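Local coordinates for N-Acetyltransferase, PseH (Campylobacter jejuni subsp. jejuni PT14, PDB 4XPL), which transfers an acetyl group from acetyl coenzyme A to the 4-amino group of a UDP-linked sugar on the route to pseudaminic acid, which decorates flagellin, at the acetyl coenzyme *a site. Sequence-based numbering; all coordinates share one arbitrary frame.

The acetyl coenzyme *a site. Residues 76, 88-91, 95-99, 123, 127-130, 132, 134, 136. With ACO (acetyl coenzyme *a), chain B.
Strand 84-91 runs extended alongside the pantetheine arm of acetyl coenzyme A in the manner of the GNAT fold, Leu89 O accepting from the amide N4P (2.8 Å) above its carbonyl plane and Ala91 N giving a nearly straight bond to the carbonyl O9P, so that the cofactor partly imitates a neighbouring strand. Gly97-Val98-Gly99, the G-X-G of the GNAT pyrophosphate-binding signature, forms the loop leading into helix 99-114. Gly97 N binds O5A of phosphate P2A at 2.8 Å, its phi of 81° suiting glycine, and Gly99 N makes a weak bond to O4A; the helix start probably adds favourable charge. Lys96, CG anti to its backbone N (chi1 -168°), runs out nearly straight and bends at chi4 to bring NZ within 2.8 Å of O1A on the other phosphate, a salt bridge.

Across the arm, Asn127, CG likewise anti, donates ND2 to the carbonyl O5P at 2.9 Å, close to the amide plane. Its OD1 lies 2.6 Å from a water that also contacts pantetheine N8P; this and a weak bond from Ala130 N probably orient the amide. Lys129 serves through its methylenes: CG packs on adenine C8A (3.4 Å), CD lies by the ribose 5'-oxygen O5B and CE by the pantetheine hydroxyl OAP. Lys132, bent at chi2, likewise lays CB and CG by adenine N3A and ribose O4B. Engineered His128 touches adenine through CB. Gln136, extended beyond CG, donates NE2 in plane to the 3'-phosphate oxygen O7A (2.7 Å). Its OE1 sits 2.8 Å from O8A, repulsive unless the phosphate is protonated there. The bare CA of Gly88 lets the strand pack against S1P and the acetyl group. Tyr134 occupies the usual GNAT general-acid position and may protonate the departing thiolate, though its OH lies by C3P and C2P, not bonded to sulfur.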
# COMPACT_ATOMS: atom_id res chain seq x y z
N ASP A 76 1.05 -1.10 0.74
CA ASP A 76 1.10 -1.56 2.08
C ASP A 76 0.07 -2.63 2.36
O ASP A 76 -1.02 -2.70 1.71
CB ASP A 76 0.99 -0.42 3.11
CG ASP A 76 -0.38 0.18 3.19
OD1 ASP A 76 -1.21 -0.32 3.98
OD2 ASP A 76 -0.61 1.16 2.46
N GLY A 88 -3.29 -0.96 1.15
CA GLY A 88 -3.36 0.42 0.70
C GLY A 88 -2.32 0.64 -0.39
O GLY A 88 -1.40 -0.17 -0.59
N LEU A 89 -2.51 1.73 -1.13
CA LEU A 89 -1.58 2.09 -2.23
C LEU A 89 -1.60 3.59 -2.42
O LEU A 89 -2.58 4.27 -2.04
CB LEU A 89 -1.97 1.37 -3.52
CG LEU A 89 -3.19 1.82 -4.32
CD1 LEU A 89 -3.21 1.30 -5.76
CD2 LEU A 89 -4.44 1.41 -3.59
N TYR A 90 -0.50 4.10 -2.93
CA TYR A 90 -0.34 5.52 -3.14
C TYR A 90 0.59 5.73 -4.33
O TYR A 90 1.76 5.32 -4.28
CB TYR A 90 0.19 6.16 -1.84
CG TYR A 90 -0.02 7.65 -1.78
CD1 TYR A 90 0.84 8.51 -2.43
CD2 TYR A 90 -1.07 8.20 -1.04
CE1 TYR A 90 0.66 9.89 -2.38
CE2 TYR A 90 -1.25 9.59 -0.99
CZ TYR A 90 -0.38 10.42 -1.67
OH TYR A 90 -0.52 11.79 -1.64
N ALA A 91 0.09 6.36 -5.40
CA ALA A 91 0.95 6.64 -6.56
C ALA A 91 1.87 7.82 -6.23
O ALA A 91 1.49 8.74 -5.50
CB ALA A 91 0.12 6.94 -7.83
N LEU A 95 2.89 11.12 -11.21
CA LEU A 95 2.65 10.04 -12.19
C LEU A 95 1.19 9.66 -12.28
O LEU A 95 0.45 9.72 -11.31
CB LEU A 95 3.45 8.81 -11.80
CG LEU A 95 4.95 9.02 -11.60
CD1 LEU A 95 5.60 7.62 -11.25
CD2 LEU A 95 5.65 9.63 -12.78
N LYS A 96 0.79 9.21 -13.45
CA LYS A 96 -0.60 8.85 -13.73
C LYS A 96 -0.56 7.48 -14.38
O LYS A 96 0.36 7.18 -15.15
CB LYS A 96 -1.19 9.87 -14.70
CG LYS A 96 -2.70 9.81 -14.89
CD LYS A 96 -3.19 11.02 -15.66
CE LYS A 96 -4.57 10.80 -16.22
NZ LYS A 96 -5.58 10.56 -15.13
N GLY A 97 -1.57 6.69 -14.13
CA GLY A 97 -1.72 5.41 -14.80
C GLY A 97 -0.86 4.32 -14.15
O GLY A 97 -0.58 3.32 -14.80
N VAL A 98 -0.40 4.52 -12.92
CA VAL A 98 0.44 3.51 -12.26
C VAL A 98 -0.35 2.68 -11.24
O VAL A 98 0.16 1.73 -10.70
CB VAL A 98 1.69 4.11 -11.57
CG1 VAL A 98 2.63 4.79 -12.61
CG2 VAL A 98 1.30 5.07 -10.47
N GLY A 99 -1.60 3.07 -10.98
CA GLY A 99 -2.45 2.31 -10.06
C GLY A 99 -2.59 0.83 -10.37
O GLY A 99 -2.50 0.01 -9.46
N VAL A 123 -12.28 2.30 1.66
CA VAL A 123 -12.00 3.60 1.09
C VAL A 123 -13.18 4.52 1.34
O VAL A 123 -14.32 4.06 1.47
CB VAL A 123 -11.73 3.54 -0.42
CG1 VAL A 123 -10.33 3.03 -0.67
CG2 VAL A 123 -12.80 2.69 -1.13
N ASN A 127 -13.85 8.39 -3.07
CA ASN A 127 -12.59 8.01 -3.72
C ASN A 127 -12.90 7.14 -4.94
O ASN A 127 -12.75 5.90 -4.92
CB ASN A 127 -11.67 7.29 -2.69
CG ASN A 127 -10.21 7.17 -3.17
OD1 ASN A 127 -9.89 7.48 -4.31
ND2 ASN A 127 -9.33 6.73 -2.27
N HIS A 128 -13.34 7.79 -6.01
CA HIS A 128 -13.86 7.08 -7.18
C HIS A 128 -12.74 6.44 -7.96
O HIS A 128 -12.92 5.37 -8.54
CB HIS A 128 -14.62 8.03 -8.10
CG HIS A 128 -15.73 8.77 -7.42
ND1 HIS A 128 -16.69 8.14 -6.66
CD2 HIS A 128 -16.03 10.09 -7.39
CE1 HIS A 128 -17.54 9.04 -6.19
NE2 HIS A 128 -17.16 10.23 -6.62
N LYS A 129 -11.60 7.11 -8.00
CA LYS A 129 -10.44 6.56 -8.66
C LYS A 129 -10.11 5.22 -8.05
O LYS A 129 -9.93 4.25 -8.77
CB LYS A 129 -9.22 7.50 -8.59
CG LYS A 129 -9.19 8.50 -9.72
CD LYS A 129 -7.82 9.12 -9.95
CE LYS A 129 -7.53 10.27 -9.00
NZ LYS A 129 -6.92 11.41 -9.77
N ALA A 130 -10.04 5.16 -6.73
CA ALA A 130 -9.66 3.92 -6.05
C ALA A 130 -10.74 2.85 -6.25
O ALA A 130 -10.43 1.67 -6.51
CB ALA A 130 -9.39 4.17 -4.57
N LYS A 132 -12.99 2.46 -8.70
CA LYS A 132 -12.94 1.97 -10.08
C LYS A 132 -11.78 0.97 -10.26
O LYS A 132 -11.92 -0.08 -10.89
CB LYS A 132 -12.75 3.16 -11.01
CG LYS A 132 -12.75 2.83 -12.52
CD LYS A 132 -14.01 2.05 -12.87
CE LYS A 132 -14.40 2.17 -14.32
NZ LYS A 132 -15.88 1.89 -14.40
N TYR A 134 -10.28 -0.86 -7.97
CA TYR A 134 -10.59 -2.09 -7.23
C TYR A 134 -11.61 -2.94 -7.99
O TYR A 134 -11.45 -4.16 -8.10
CB TYR A 134 -11.10 -1.76 -5.82
CG TYR A 134 -10.08 -1.06 -4.92
CD1 TYR A 134 -8.76 -0.87 -5.33
CD2 TYR A 134 -10.45 -0.57 -3.66
CE1 TYR A 134 -7.85 -0.22 -4.53
CE2 TYR A 134 -9.49 0.07 -2.83
CZ TYR A 134 -8.21 0.24 -3.28
OH TYR A 134 -7.27 0.89 -2.49
N GLN A 136 -12.14 -2.89 -11.16
CA GLN A 136 -11.47 -3.42 -12.36
C GLN A 136 -10.62 -4.65 -12.06
O GLN A 136 -10.35 -5.44 -12.94
CB GLN A 136 -10.61 -2.34 -13.03
CG GLN A 136 -11.43 -1.29 -13.76
CD GLN A 136 -10.61 -0.15 -14.32
OE1 GLN A 136 -11.07 0.56 -15.21
NE2 GLN A 136 -9.41 0.04 -13.80
N1A ACO B . -15.24 7.62 -11.78
C2A ACO B . -14.82 6.43 -12.27
N3A ACO B . -13.55 6.23 -12.69
C4A ACO B . -12.61 7.22 -12.64
C5A ACO B . -12.99 8.53 -12.11
C6A ACO B . -14.41 8.69 -11.68
N6A ACO B . -14.88 9.87 -11.18
N7A ACO B . -11.89 9.31 -12.18
C8A ACO B . -10.88 8.55 -12.71
N9A ACO B . -11.31 7.30 -12.97
C1B ACO B . -10.55 6.15 -13.54
C2B ACO B . -9.52 6.53 -14.60
O2B ACO B . -10.13 6.78 -15.87
C3B ACO B . -8.64 5.30 -14.60
O3B ACO B . -9.25 4.33 -15.45
P3B ACO B . -8.49 3.03 -16.03
O7A ACO B . -8.08 2.21 -14.82
O8A ACO B . -9.58 2.36 -16.84
O9A ACO B . -7.34 3.56 -16.86
C4B ACO B . -8.63 4.84 -13.14
O4B ACO B . -9.80 5.43 -12.54
C5B ACO B . -7.35 5.26 -12.41
O5B ACO B . -7.08 6.66 -12.61
P1A ACO B . -5.60 7.27 -12.84
O1A ACO B . -5.68 8.77 -12.96
O2A ACO B . -4.87 6.46 -13.88
O3A ACO B . -4.91 7.14 -11.39
P2A ACO B . -3.76 6.11 -11.04
O4A ACO B . -4.09 4.76 -11.63
O5A ACO B . -2.45 6.76 -11.44
O6A ACO B . -3.77 6.12 -9.42
CBP ACO B . -4.45 5.80 -7.19
CCP ACO B . -4.87 5.67 -8.64
CDP ACO B . -3.19 4.90 -6.97
CEP ACO B . -5.60 5.34 -6.30
CAP ACO B . -4.13 7.28 -6.95
OAP ACO B . -5.28 8.10 -7.27
C9P ACO B . -3.70 7.56 -5.55
O9P ACO B . -2.57 7.29 -5.16
N8P ACO B . -4.61 8.16 -4.77
C7P ACO B . -4.31 8.58 -3.41
C6P ACO B . -4.11 7.38 -2.48
C5P ACO B . -5.35 6.52 -2.41
O5P ACO B . -6.48 7.02 -2.43
N4P ACO B . -5.17 5.20 -2.27
C3P ACO B . -6.32 4.33 -1.95
C2P ACO B . -6.58 4.33 -0.43
S1P ACO B . -5.20 3.54 0.36
C ACO B . -4.24 4.75 0.99
O ACO B . -4.55 5.94 0.82
CH3 ACO B . -3.00 4.33 1.73
O HOH W 1 -7.69 8.52 -5.10
O HOH W 2 -0.92 9.80 -5.45
O HOH W 3 -1.88 9.11 -10.30